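Local coordinates for RND efflux system, outer membrane lipoprotein, NodT family (Burkholderia mallei, PDB 6U94) that probably serves as the outer-membrane channel component of an RND-type efflux pump, as in related members of the outer membrane factor family, at residues Thr155-Arg160 with Ile285-His290; Leu177-Ala182 with Ala259-Arg264; Arg376-Asn381 with Val449-Ala454. One frame throughout, in Å; residues are numbered along the deposited sequence. Where two conformers were deposited one is given.

Contacts 1 and 3 of this outer membrane factor chain pair helices, whereas contact 2 sets a loop against a helix; none touches another. Contacts 1 and 2 share the long helix 156-203: contact 1 sits at its N-terminal end, contact 2 further along, with centres about 36 Å apart on opposite sides of the chain's centre. In sequence, contact 2 is nested inside the loop that contact 1 closes. Contact 3, joining helices 362-415 and 421-454, lies about 18 Å from contact 1 and 24 Å from contact 2, centre to centre, and follows both along the chain. A bound glycerol, probably from the crystallisation liquor, lies near Glu157 of contact 1; glycerol also lies near Ala179 of contact 2.

Contact 1 of 3, residues Thr155-Arg160 with Ile285-His290; sequences TEEARR and IMAAEH
The first turn of helix 156-203, N-capped by Thr155, runs antiparallel to helix 283-294 in the helical domain of this outer membrane factor, the short axes 175° apart and 9.6 Å from each other at closest approach. It is a surface contact, packed most closely where Glu157 meets Met286 and Ala287. Glu157 CB and Met286 CB are 4.1 Å apart. With CG in the crowded position between N and the carbonyl carbon (chi1 47°), Glu157 also sets CG 4.2 Å from Ala287 CB, and a bend at chi2 turns its carboxylate along the neighbouring helix. Behind this pair, Met286 SD lies 3.9 Å from Arg160 CD, the two chains crossing at about a right angle; Arg160 extends past the sulfur and hydrogen-bonds through NH2 to Gly456 O. The looser side faces solvent and holds the exposed Glu156 and His290. Met286 bends at its last torsion (chi3 61°), which brings CE under the Glu156 carboxylate, 3.7 Å from CD, again with crossed chains. A bound glycerol lies near the Glu157 side chain. No hydrogen bond or salt bridge crosses between the segments; Glu157 OE2 approaches the His290 ring obliquely, stopping 4.4 Å from CG and 4.9 Å from ND1.

Contact 2 of 3, residues Leu177-Ala182 with Ala259-Arg264; sequences LLADRA and APLGDR
Apolar packing carries this contact, in which the loop between helices 253-256 and 283-294 lies against the middle of helix 156-203, in the helical domain of the outer membrane factor fold. Leu261 points at the helix with CG anti to its backbone N (chi1 -177°), and its two methyls divide the work: CD1 rests 4.1 Å from Leu178 CB, while CD2 reaches Ala179, 4.1 Å from CA. Its CB also lies 3.7 Å from the carbonyl oxygen Leu178 O. Ala179 turns its own methyl away from the loop, towards Val438 and Leu442 of helix 421-454. No hydrogen bond crosses to the helix; three weak ones form within the loop. Arg264 CG sits in the crowded position between N and the carbonyl carbon (chi1 62°), and the extended chain carries the guanidinium back so that NE donates to Ala259 O and Pro260 O, and NH2 to Ala259 O. NH1 reaches out to a salt bridge with Asp55. Leu178 CD1 approaches the guanidinium obliquely, 3.5 Å from Arg264 NH2, the chains crossing at about a right angle. The chemistry implies that Leu261 is held by apolar packing alone, beside a guanidinium whose rotation is restrained by its weak carbonyl bonds and by Asp55.

Contact 3 of 3, residues Arg376-Asn381 with Val449-Ala454; sequences REVADN and VTLYKA
Ala454 CB, Val378 and Leu451 form the apolar side of the interface. Val378 spreads its methyls to two partners: CG2 packs 4.0 Å from Ala454 CB, and CG1 lies 4.1 Å from Leu451 CD1, the valine and leucine chains crossing at about a right angle. Glu377, with CG anti to N and the chain extended, lays OE1 4.0 Å from Ala454 CB. Asn381 OD1 makes a close van der Waals approach, 3.3 Å, to Thr450 CG2, the side chains again crossing at about a right angle; no hydrogen bond links the segments. Segments 376-381 and 449-454 cross at -163°, their short axes 9.4 Å apart, where helices 362-415 and 421-454 pair antiparallel in the helical domain of the outer membrane factor fold. Thr450 OG1 stands anti to the carbonyl carbon, beside the backbone N (chi1 -51°), and bonds Thr446 O, leaving the methyl to Asn381. The Asn381 amide is set by its own helix: ND2 donates to Glu377 O at 2.9 Å, with an N-H...O angle of 150°, from above the carbonyl plane. Asn381 N bonds the same oxygen. Further out, Arg282 NH1 forms a salt bridge with Glu377 OE1 and hydrogen-bonds Ala454 O.

Contact 1 of 3, residues Thr155-Arg160 with Ile285-His290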
ATOM      1  N   THR A 155      25.524   7.204   2.090  1.00 73.06           N
ATOM      2  CA  THR A 155      25.119   7.858   3.326  1.00 70.23           C
ATOM      3  C   THR A 155      24.093   7.014   4.077  1.00 75.67           C
ATOM      4  O   THR A 155      23.400   6.168   3.505  1.00 73.10           O
ATOM      5  CB  THR A 155      24.544   9.246   3.040  1.00 66.31           C
ATOM      6  OG1 THR A 155      23.326   9.120   2.290  1.00 66.47           O
ATOM      7  CG2 THR A 155      25.551  10.077   2.249  1.00 68.74           C
ATOM      8  N   GLU A 156      24.011   7.256   5.388  1.00 74.99           N
ATOM      9  CA  GLU A 156      23.165   6.432   6.243  1.00 73.20           C
ATOM     10  C   GLU A 156      21.689   6.626   5.919  1.00 68.66           C
ATOM     11  O   GLU A 156      20.915   5.660   5.925  1.00 60.69           O
ATOM     12  CB  GLU A 156      23.434   6.754   7.711  1.00 82.26           C
ATOM     13  CG  GLU A 156      22.605   5.929   8.682  1.00 90.74           C
ATOM     14  CD  GLU A 156      22.560   6.535  10.070  1.00101.29           C
ATOM     15  OE1 GLU A 156      23.021   7.685  10.236  1.00106.57           O
ATOM     16  OE2 GLU A 156      22.062   5.860  10.996  1.00104.61           O
ATOM     17  N   GLU A 157      21.277   7.867   5.644  1.00 68.68           N
ATOM     18  CA  GLU A 157      19.876   8.115   5.324  1.00 72.16           C
ATOM     19  C   GLU A 157      19.503   7.502   3.982  1.00 69.39           C
ATOM     20  O   GLU A 157      18.408   6.946   3.831  1.00 65.86           O
ATOM     21  CB  GLU A 157      19.579   9.618   5.335  1.00 74.49           C
ATOM     22  CG  GLU A 157      20.578  10.479   4.576  1.00 79.96           C
ATOM     23  CD  GLU A 157      21.741  10.936   5.444  1.00 81.25           C
ATOM     24  OE1 GLU A 157      22.155  10.176   6.345  1.00 81.40           O
ATOM     25  OE2 GLU A 157      22.237  12.062   5.229  1.00 83.60           O
ATOM     26  N   ALA A 158      20.401   7.584   2.996  1.00 72.60           N
ATOM     27  CA  ALA A 158      20.120   6.983   1.696  1.00 72.45           C
ATOM     28  C   ALA A 158      20.050   5.464   1.794  1.00 71.73           C
ATOM     29  O   ALA A 158      19.207   4.834   1.146  1.00 74.10           O
ATOM     30  CB  ALA A 158      21.175   7.405   0.674  1.00 72.72           C
ATOM     31  N   ARG A 159      20.931   4.856   2.592  1.00 72.26           N
ATOM     32  CA  ARG A 159      20.887   3.408   2.769  1.00 71.58           C
ATOM     33  C   ARG A 159      19.584   2.972   3.427  1.00 73.64           C
ATOM     34  O   ARG A 159      18.972   1.978   3.016  1.00 70.34           O
ATOM     35  CB  ARG A 159      22.086   2.948   3.595  1.00 79.16           C
ATOM     36  CG  ARG A 159      22.118   1.456   3.881  1.00 84.49           C
ATOM     37  CD  ARG A 159      23.416   1.055   4.580  1.00 93.48           C
ATOM     38  NE  ARG A 159      23.503  -0.387   4.792  1.00100.18           N
ATOM     39  CZ  ARG A 159      24.087  -1.235   3.949  1.00106.15           C
ATOM     40  NH1 ARG A 159      24.639  -0.786   2.830  1.00109.40           N
ATOM     41  NH2 ARG A 159      24.119  -2.533   4.223  1.00107.71           N
ATOM     42  N   ARG A 160      19.146   3.700   4.455  1.00 70.95           N
ATOM     43  CA  ARG A 160      17.892   3.361   5.115  1.00 64.79           C
ATOM     44  C   ARG A 160      16.702   3.541   4.181  1.00 65.73           C
ATOM     45  O   ARG A 160      15.741   2.767   4.247  1.00 69.43           O
ATOM     46  CB  ARG A 160      17.721   4.214   6.373  1.00 59.49           C
ATOM     47  CG  ARG A 160      16.465   3.905   7.168  1.00 59.13           C
ATOM     48  CD  ARG A 160      16.409   4.725   8.445  1.00 58.59           C
ATOM     49  NE  ARG A 160      15.315   4.309   9.314  1.00 60.14           N
ATOM     50  CZ  ARG A 160      15.356   3.240  10.104  1.00 63.30           C
ATOM     51  NH1 ARG A 160      16.439   2.476  10.127  1.00 57.50           N
ATOM     52  NH2 ARG A 160      14.315   2.933  10.866  1.00 63.75           N
ATOM     53  N   ILE A 285      13.926  13.307   7.222  1.00 52.34           N
ATOM     54  CA  ILE A 285      14.166  14.096   8.425  1.00 53.20           C
ATOM     55  C   ILE A 285      15.608  13.935   8.902  1.00 52.43           C
ATOM     56  O   ILE A 285      16.205  14.884   9.418  1.00 54.23           O
ATOM     57  CB  ILE A 285      13.148  13.730   9.522  1.00 51.19           C
ATOM     58  CG1 ILE A 285      11.738  14.134   9.082  1.00 50.74           C
ATOM     59  CG2 ILE A 285      13.501  14.403  10.852  1.00 43.58           C
ATOM     60  CD1 ILE A 285      10.699  13.985  10.163  1.00 48.78           C
ATOM     61  N   MET A 286      16.191  12.741   8.731  1.00 54.96           N
ATOM     62  CA  MET A 286      17.607  12.542   9.040  1.00 57.53           C
ATOM     63  C   MET A 286      18.483  13.470   8.210  1.00 55.65           C
ATOM     64  O   MET A 286      19.382  14.134   8.738  1.00 59.93           O
ATOM     65  CB  MET A 286      18.002  11.085   8.796  1.00 61.82           C
ATOM     66  CG  MET A 286      17.258  10.068   9.648  1.00 65.49           C
ATOM     67  SD  MET A 286      17.695   8.374   9.204  1.00 68.90           S
ATOM     68  CE  MET A 286      19.453   8.393   9.555  1.00 68.56           C
ATOM     69  N   ALA A 287      18.227  13.534   6.902  1.00 55.50           N
ATOM     70  CA  ALA A 287      19.010  14.411   6.040  1.00 61.50           C
ATOM     71  C   ALA A 287      18.794  15.875   6.401  1.00 62.45           C
ATOM     72  O   ALA A 287      19.736  16.677   6.371  1.00 65.16           O
ATOM     73  CB  ALA A 287      18.654  14.161   4.575  1.00 57.86           C
ATOM     74  N   ALA A 288      17.559  16.241   6.756  1.00 61.30           N
ATOM     75  CA  ALA A 288      17.281  17.623   7.127  1.00 58.89           C
ATOM     76  C   ALA A 288      17.996  18.004   8.417  1.00 57.93           C
ATOM     77  O   ALA A 288      18.504  19.124   8.543  1.00 57.80           O
ATOM     78  CB  ALA A 288      15.774  17.842   7.261  1.00 54.76           C
ATOM     79  N   GLU A 289      18.042  17.090   9.391  1.00 53.80           N
ATOM     80  CA  GLU A 289      18.765  17.370  10.628  1.00 53.19           C
ATOM     81  C   GLU A 289      20.272  17.386  10.401  1.00 59.09           C
ATOM     82  O   GLU A 289      20.984  18.157  11.052  1.00 59.16           O
ATOM     83  CB  GLU A 289      18.391  16.351  11.705  1.00 55.00           C
ATOM     84  CG  GLU A 289      16.924  16.413  12.112  1.00 57.95           C
ATOM     85  CD  GLU A 289      16.617  15.650  13.386  1.00 62.02           C
ATOM     86  OE1 GLU A 289      17.166  14.546  13.578  1.00 62.63           O
ATOM     87  OE2 GLU A 289      15.818  16.164  14.199  1.00 61.83           O
ATOM     88  N   HIS A 290      20.769  16.559   9.480  1.00 59.95           N
ATOM     89  CA  HIS A 290      22.190  16.564   9.139  0.59 65.16           C
ATOM     90  C   HIS A 290      22.602  17.898   8.531  1.00 68.74           C
ATOM     91  O   HIS A 290      23.671  18.439   8.837  1.00 70.88           O
ATOM     92  CB  HIS A 290      22.484  15.411   8.176  0.59 66.26           C
ATOM     93  CG  HIS A 290      23.898  15.365   7.681  0.59 67.80           C
ATOM     94  ND1 HIS A 290      24.377  16.212   6.703  0.59 68.16           N
ATOM     95  CD2 HIS A 290      24.931  14.554   8.012  0.59 65.16           C
ATOM     96  CE1 HIS A 290      25.645  15.934   6.464  0.59 66.52           C
ATOM     97  NE2 HIS A 290      26.004  14.930   7.243  0.59 67.16           N
TER

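Contact 2 of 3, residues Leu177-Ala182 with Ala259-Arg264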
ATOM      1  N   LEU A 177       0.588 -10.975  -4.817  1.00 67.13           N
ATOM      2  CA  LEU A 177       0.565 -12.332  -5.353  1.00 70.02           C
ATOM      3  C   LEU A 177      -0.563 -13.149  -4.734  1.00 74.02           C
ATOM      4  O   LEU A 177      -1.355 -13.779  -5.445  1.00 72.53           O
ATOM      5  CB  LEU A 177       1.912 -13.010  -5.112  1.00 69.94           C
ATOM      6  CG  LEU A 177       2.006 -14.479  -5.524  1.00 75.20           C
ATOM      7  CD1 LEU A 177       1.772 -14.640  -7.019  1.00 75.36           C
ATOM      8  CD2 LEU A 177       3.353 -15.066  -5.123  1.00 72.96           C
ATOM      9  N   LEU A 178      -0.648 -13.151  -3.402  1.00 71.99           N
ATOM     10  CA  LEU A 178      -1.690 -13.915  -2.728  1.00 73.57           C
ATOM     11  C   LEU A 178      -3.078 -13.395  -3.076  1.00 75.25           C
ATOM     12  O   LEU A 178      -4.043 -14.169  -3.101  1.00 76.77           O
ATOM     13  CB  LEU A 178      -1.465 -13.881  -1.218  1.00 74.11           C
ATOM     14  CG  LEU A 178      -0.105 -14.406  -0.757  1.00 76.03           C
ATOM     15  CD1 LEU A 178      -0.025 -14.432   0.757  1.00 74.51           C
ATOM     16  CD2 LEU A 178       0.160 -15.787  -1.333  1.00 78.58           C
ATOM     17  N   ALA A 179      -3.201 -12.094  -3.352  1.00 72.52           N
ATOM     18  CA  ALA A 179      -4.491 -11.549  -3.763  1.00 68.95           C
ATOM     19  C   ALA A 179      -4.862 -12.011  -5.166  1.00 72.52           C
ATOM     20  O   ALA A 179      -6.008 -12.401  -5.414  1.00 80.41           O
ATOM     21  CB  ALA A 179      -4.466 -10.023  -3.684  1.00 60.46           C
ATOM     22  N   ASP A 180      -3.903 -11.992  -6.093  1.00 75.06           N
ATOM     23  CA  ASP A 180      -4.173 -12.418  -7.461  1.00 74.87           C
ATOM     24  C   ASP A 180      -4.460 -13.911  -7.555  1.00 75.86           C
ATOM     25  O   ASP A 180      -5.143 -14.339  -8.493  1.00 78.48           O
ATOM     26  CB  ASP A 180      -3.001 -12.044  -8.369  1.00 74.82           C
ATOM     27  CG  ASP A 180      -3.077 -10.603  -8.847  1.00 75.94           C
ATOM     28  OD1 ASP A 180      -4.198 -10.127  -9.111  1.00 74.84           O
ATOM     29  OD2 ASP A 180      -2.021  -9.943  -8.960  1.00 73.50           O
ATOM     30  N   ARG A 181      -3.954 -14.712  -6.616  1.00 75.77           N
ATOM     31  CA  ARG A 181      -4.329 -16.122  -6.574  1.00 77.51           C
ATOM     32  C   ARG A 181      -5.785 -16.279  -6.153  1.00 79.95           C
ATOM     33  O   ARG A 181      -6.541 -17.041  -6.767  1.00 83.79           O
ATOM     34  CB  ARG A 181      -3.413 -16.888  -5.621  1.00 77.28           C
ATOM     35  CG  ARG A 181      -1.992 -17.079  -6.117  1.00 80.80           C
ATOM     36  CD  ARG A 181      -1.185 -17.869  -5.102  1.00 85.73           C
ATOM     37  NE  ARG A 181       0.204 -18.046  -5.513  1.00 90.45           N
ATOM     38  CZ  ARG A 181       1.103 -18.734  -4.815  1.00 93.81           C
ATOM     39  NH1 ARG A 181       0.754 -19.309  -3.672  1.00 93.36           N
ATOM     40  NH2 ARG A 181       2.348 -18.849  -5.259  1.00 92.37           N
ATOM     41  N   ALA A 182      -6.192 -15.564  -5.102  1.00 78.22           N
ATOM     42  CA  ALA A 182      -7.589 -15.589  -4.681  1.00 73.75           C
ATOM     43  C   ALA A 182      -8.506 -15.128  -5.806  1.00 78.90           C
ATOM     44  O   ALA A 182      -9.593 -15.686  -6.001  1.00 80.75           O
ATOM     45  CB  ALA A 182      -7.779 -14.719  -3.440  1.00 64.95           C
ATOM     46  N   ALA A 259      -0.596 -20.823   1.968  1.00129.06           N
ATOM     47  CA  ALA A 259      -2.022 -20.822   2.250  1.00130.98           C
ATOM     48  C   ALA A 259      -2.704 -19.660   1.530  1.00126.15           C
ATOM     49  O   ALA A 259      -2.105 -18.596   1.346  1.00125.71           O
ATOM     50  CB  ALA A 259      -2.268 -20.727   3.754  1.00135.06           C
ATOM     51  N   PRO A 260      -3.955 -19.840   1.102  1.00122.86           N
ATOM     52  CA  PRO A 260      -4.658 -18.755   0.409  1.00117.14           C
ATOM     53  C   PRO A 260      -4.811 -17.532   1.299  1.00109.90           C
ATOM     54  O   PRO A 260      -4.759 -17.616   2.528  1.00110.51           O
ATOM     55  CB  PRO A 260      -6.019 -19.374   0.064  1.00118.30           C
ATOM     56  CG  PRO A 260      -6.179 -20.504   1.031  1.00121.41           C
ATOM     57  CD  PRO A 260      -4.798 -21.039   1.251  1.00122.49           C
ATOM     58  N   LEU A 261      -4.985 -16.377   0.650  1.00104.27           N
ATOM     59  CA  LEU A 261      -5.121 -15.113   1.369  1.00 99.34           C
ATOM     60  C   LEU A 261      -6.214 -15.198   2.429  1.00103.20           C
ATOM     61  O   LEU A 261      -5.948 -15.053   3.628  1.00103.78           O
ATOM     62  CB  LEU A 261      -5.410 -13.983   0.381  1.00 94.20           C
ATOM     63  CG  LEU A 261      -5.502 -12.574   0.970  1.00 88.53           C
ATOM     64  CD1 LEU A 261      -4.121 -12.064   1.384  1.00 82.29           C
ATOM     65  CD2 LEU A 261      -6.174 -11.617  -0.007  1.00 85.49           C
ATOM     66  N   GLY A 262      -7.454 -15.439   1.995  1.00104.18           N
ATOM     67  CA  GLY A 262      -8.578 -15.671   2.883  1.00103.97           C
ATOM     68  C   GLY A 262      -8.722 -14.664   4.004  1.00103.02           C
ATOM     69  O   GLY A 262      -9.014 -13.489   3.766  1.00 98.65           O
ATOM     70  N   ASP A 263      -8.509 -15.122   5.240  1.00106.63           N
ATOM     71  CA  ASP A 263      -8.587 -14.260   6.409  1.00109.26           C
ATOM     72  C   ASP A 263      -7.351 -14.332   7.296  1.00108.78           C
ATOM     73  O   ASP A 263      -7.310 -13.648   8.324  1.00109.99           O
ATOM     74  CB  ASP A 263      -9.832 -14.601   7.244  1.00112.77           C
ATOM     75  N   ARG A 264      -6.347 -15.125   6.931  1.00109.29           N
ATOM     76  CA  ARG A 264      -5.163 -15.260   7.765  1.00106.75           C
ATOM     77  C   ARG A 264      -4.375 -13.955   7.801  1.00 96.84           C
ATOM     78  O   ARG A 264      -4.355 -13.185   6.837  1.00 93.03           O
ATOM     79  CB  ARG A 264      -4.280 -16.403   7.261  1.00109.22           C
ATOM     80  CG  ARG A 264      -3.747 -16.221   5.850  1.00109.69           C
ATOM     81  CD  ARG A 264      -3.124 -17.513   5.350  1.00112.53           C
ATOM     82  NE  ARG A 264      -2.217 -17.302   4.226  1.00112.56           N
ATOM     83  CZ  ARG A 264      -0.921 -17.030   4.358  1.00112.87           C
ATOM     84  NH1 ARG A 264      -0.384 -16.930   5.566  1.00112.27           N
ATOM     85  NH2 ARG A 264      -0.164 -16.856   3.283  1.00112.36           N
TER

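Contact 3 of 3, residues Arg376-Asn381 with Val449-Ala454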
ATOM      1  N   ARG A 376       1.681  15.096   7.802  1.00 63.84           N
ATOM      2  CA  ARG A 376       0.552  15.048   6.882  1.00 61.91           C
ATOM      3  C   ARG A 376       0.520  13.730   6.122  1.00 61.97           C
ATOM      4  O   ARG A 376      -0.548  13.140   5.928  1.00 62.90           O
ATOM      5  CB  ARG A 376       0.615  16.230   5.914  1.00 65.44           C
ATOM      6  CG  ARG A 376      -0.566  16.315   4.949  1.00 73.77           C
ATOM      7  CD  ARG A 376      -0.479  17.565   4.084  1.00 79.39           C
ATOM      8  NE  ARG A 376      -0.419  18.783   4.890  1.00 85.17           N
ATOM      9  CZ  ARG A 376      -1.488  19.401   5.385  1.00 90.88           C
ATOM     10  NH1 ARG A 376      -2.702  18.913   5.163  1.00 92.79           N
ATOM     11  NH2 ARG A 376      -1.345  20.505   6.107  1.00 90.90           N
ATOM     12  N   GLU A 377       1.689  13.248   5.696  1.00 57.95           N
ATOM     13  CA  GLU A 377       1.762  11.967   5.002  1.00 55.67           C
ATOM     14  C   GLU A 377       1.304  10.823   5.899  1.00 58.92           C
ATOM     15  O   GLU A 377       0.653   9.880   5.435  1.00 58.33           O
ATOM     16  CB  GLU A 377       3.190  11.733   4.521  1.00 53.92           C
ATOM     17  CG  GLU A 377       3.399  10.488   3.701  1.00 52.17           C
ATOM     18  CD  GLU A 377       4.805  10.418   3.129  1.00 57.14           C
ATOM     19  OE1 GLU A 377       5.783  10.470   3.910  1.00 57.49           O
ATOM     20  OE2 GLU A 377       4.929  10.339   1.894  1.00 59.04           O
ATOM     21  N   VAL A 378       1.646  10.884   7.187  1.00 55.49           N
ATOM     22  CA  VAL A 378       1.236   9.832   8.109  1.00 50.24           C
ATOM     23  C   VAL A 378      -0.275   9.867   8.318  1.00 54.26           C
ATOM     24  O   VAL A 378      -0.941   8.825   8.303  1.00 52.21           O
ATOM     25  CB  VAL A 378       1.999   9.964   9.439  1.00 49.17           C
ATOM     26  CG1 VAL A 378       1.327   9.128  10.523  1.00 48.81           C
ATOM     27  CG2 VAL A 378       3.455   9.541   9.253  1.00 50.21           C
ATOM     28  N   ALA A 379      -0.837  11.063   8.511  1.00 51.49           N
ATOM     29  CA  ALA A 379      -2.280  11.185   8.691  1.00 56.05           C
ATOM     30  C   ALA A 379      -3.030  10.741   7.439  1.00 61.12           C
ATOM     31  O   ALA A 379      -4.097  10.123   7.533  1.00 63.05           O
ATOM     32  CB  ALA A 379      -2.644  12.623   9.055  1.00 54.06           C
ATOM     33  N   ASP A 380      -2.478  11.038   6.259  1.00 58.02           N
ATOM     34  CA  ASP A 380      -3.157  10.693   5.014  1.00 56.01           C
ATOM     35  C   ASP A 380      -3.229   9.183   4.816  1.00 58.79           C
ATOM     36  O   ASP A 380      -4.247   8.663   4.345  1.00 61.20           O
ATOM     37  CB  ASP A 380      -2.454  11.359   3.830  1.00 52.62           C
ATOM     38  CG  ASP A 380      -2.780  12.836   3.716  1.00 59.03           C
ATOM     39  OD1 ASP A 380      -3.505  13.358   4.589  1.00 60.75           O
ATOM     40  OD2 ASP A 380      -2.315  13.475   2.748  1.00 61.31           O
ATOM     41  N   ASN A 381      -2.162   8.462   5.165  1.00 54.39           N
ATOM     42  CA  ASN A 381      -2.185   7.015   4.990  1.00 56.80           C
ATOM     43  C   ASN A 381      -3.070   6.336   6.026  1.00 56.25           C
ATOM     44  O   ASN A 381      -3.632   5.270   5.752  1.00 57.06           O
ATOM     45  CB  ASN A 381      -0.767   6.450   5.046  1.00 54.06           C
ATOM     46  CG  ASN A 381      -0.020   6.621   3.737  1.00 65.75           C
ATOM     47  OD1 ASN A 381      -0.226   5.864   2.790  1.00 67.61           O
ATOM     48  ND2 ASN A 381       0.863   7.614   3.682  1.00 75.40           N
ATOM     49  N   VAL A 449       1.438  -1.198   4.539  1.00 58.95           N
ATOM     50  CA  VAL A 449       2.831  -1.240   4.113  1.00 58.61           C
ATOM     51  C   VAL A 449       3.360   0.172   3.895  1.00 62.34           C
ATOM     52  O   VAL A 449       4.482   0.500   4.300  1.00 58.99           O
ATOM     53  CB  VAL A 449       2.968  -2.101   2.845  1.00 56.51           C
ATOM     54  CG1 VAL A 449       4.328  -1.880   2.188  1.00 56.45           C
ATOM     55  CG2 VAL A 449       2.767  -3.570   3.185  1.00 53.03           C
ATOM     56  N   THR A 450       2.555   1.033   3.269  1.00 59.62           N
ATOM     57  CA  THR A 450       2.983   2.408   3.034  1.00 58.98           C
ATOM     58  C   THR A 450       3.124   3.177   4.343  1.00 62.07           C
ATOM     59  O   THR A 450       4.036   3.999   4.492  1.00 62.28           O
ATOM     60  CB  THR A 450       2.000   3.113   2.104  1.00 58.46           C
ATOM     61  OG1 THR A 450       1.791   2.307   0.939  1.00 62.89           O
ATOM     62  CG2 THR A 450       2.550   4.467   1.680  1.00 59.63           C
ATOM     63  N   LEU A 451       2.234   2.923   5.305  1.00 57.31           N
ATOM     64  CA  LEU A 451       2.368   3.560   6.609  1.00 54.65           C
ATOM     65  C   LEU A 451       3.611   3.076   7.347  1.00 58.15           C
ATOM     66  O   LEU A 451       4.226   3.845   8.096  1.00 63.45           O
ATOM     67  CB  LEU A 451       1.116   3.311   7.447  1.00 57.56           C
ATOM     68  CG  LEU A 451       1.092   3.947   8.839  1.00 58.10           C
ATOM     69  CD1 LEU A 451       1.276   5.459   8.758  1.00 52.03           C
ATOM     70  CD2 LEU A 451      -0.197   3.592   9.562  1.00 52.10           C
ATOM     71  N   TYR A 452       3.997   1.811   7.153  1.00 53.27           N
ATOM     72  CA  TYR A 452       5.262   1.335   7.705  1.00 57.41           C
ATOM     73  C   TYR A 452       6.433   2.181   7.216  1.00 57.05           C
ATOM     74  O   TYR A 452       7.394   2.403   7.962  1.00 55.82           O
ATOM     75  CB  TYR A 452       5.482  -0.134   7.336  1.00 59.25           C
ATOM     76  CG  TYR A 452       6.922  -0.582   7.491  1.00 61.89           C
ATOM     77  CD1 TYR A 452       7.802  -0.551   6.415  1.00 66.29           C
ATOM     78  CD2 TYR A 452       7.402  -1.032   8.714  1.00 64.21           C
ATOM     79  CE1 TYR A 452       9.123  -0.951   6.556  1.00 69.08           C
ATOM     80  CE2 TYR A 452       8.715  -1.436   8.863  1.00 66.18           C
ATOM     81  CZ  TYR A 452       9.573  -1.394   7.781  1.00 69.18           C
ATOM     82  OH  TYR A 452      10.882  -1.797   7.920  1.00 70.13           O
ATOM     83  N   LYS A 453       6.376   2.649   5.968  1.00 57.62           N
ATOM     84  CA  LYS A 453       7.440   3.483   5.421  1.00 52.17           C
ATOM     85  C   LYS A 453       7.362   4.912   5.948  1.00 58.44           C
ATOM     86  O   LYS A 453       8.374   5.474   6.385  1.00 63.41           O
ATOM     87  CB  LYS A 453       7.370   3.480   3.895  1.00 47.73           C
ATOM     88  CG  LYS A 453       7.586   2.117   3.278  1.00 49.78           C
ATOM     89  CD  LYS A 453       7.930   2.251   1.810  1.00 49.78           C
ATOM     90  CE  LYS A 453       6.685   2.464   0.964  1.00 46.74           C
ATOM     91  NZ  LYS A 453       7.018   2.486  -0.489  1.00 51.06           N
ATOM     92  N   ALA A 454       6.168   5.511   5.918  1.00 58.38           N
ATOM     93  CA  ALA A 454       6.009   6.902   6.329  1.00 53.97           C
ATOM     94  C   ALA A 454       6.398   7.129   7.784  1.00 52.26           C
ATOM     95  O   ALA A 454       6.707   8.265   8.160  1.00 51.89           O
ATOM     96  CB  ALA A 454       4.566   7.360   6.093  1.00 47.56           C
TER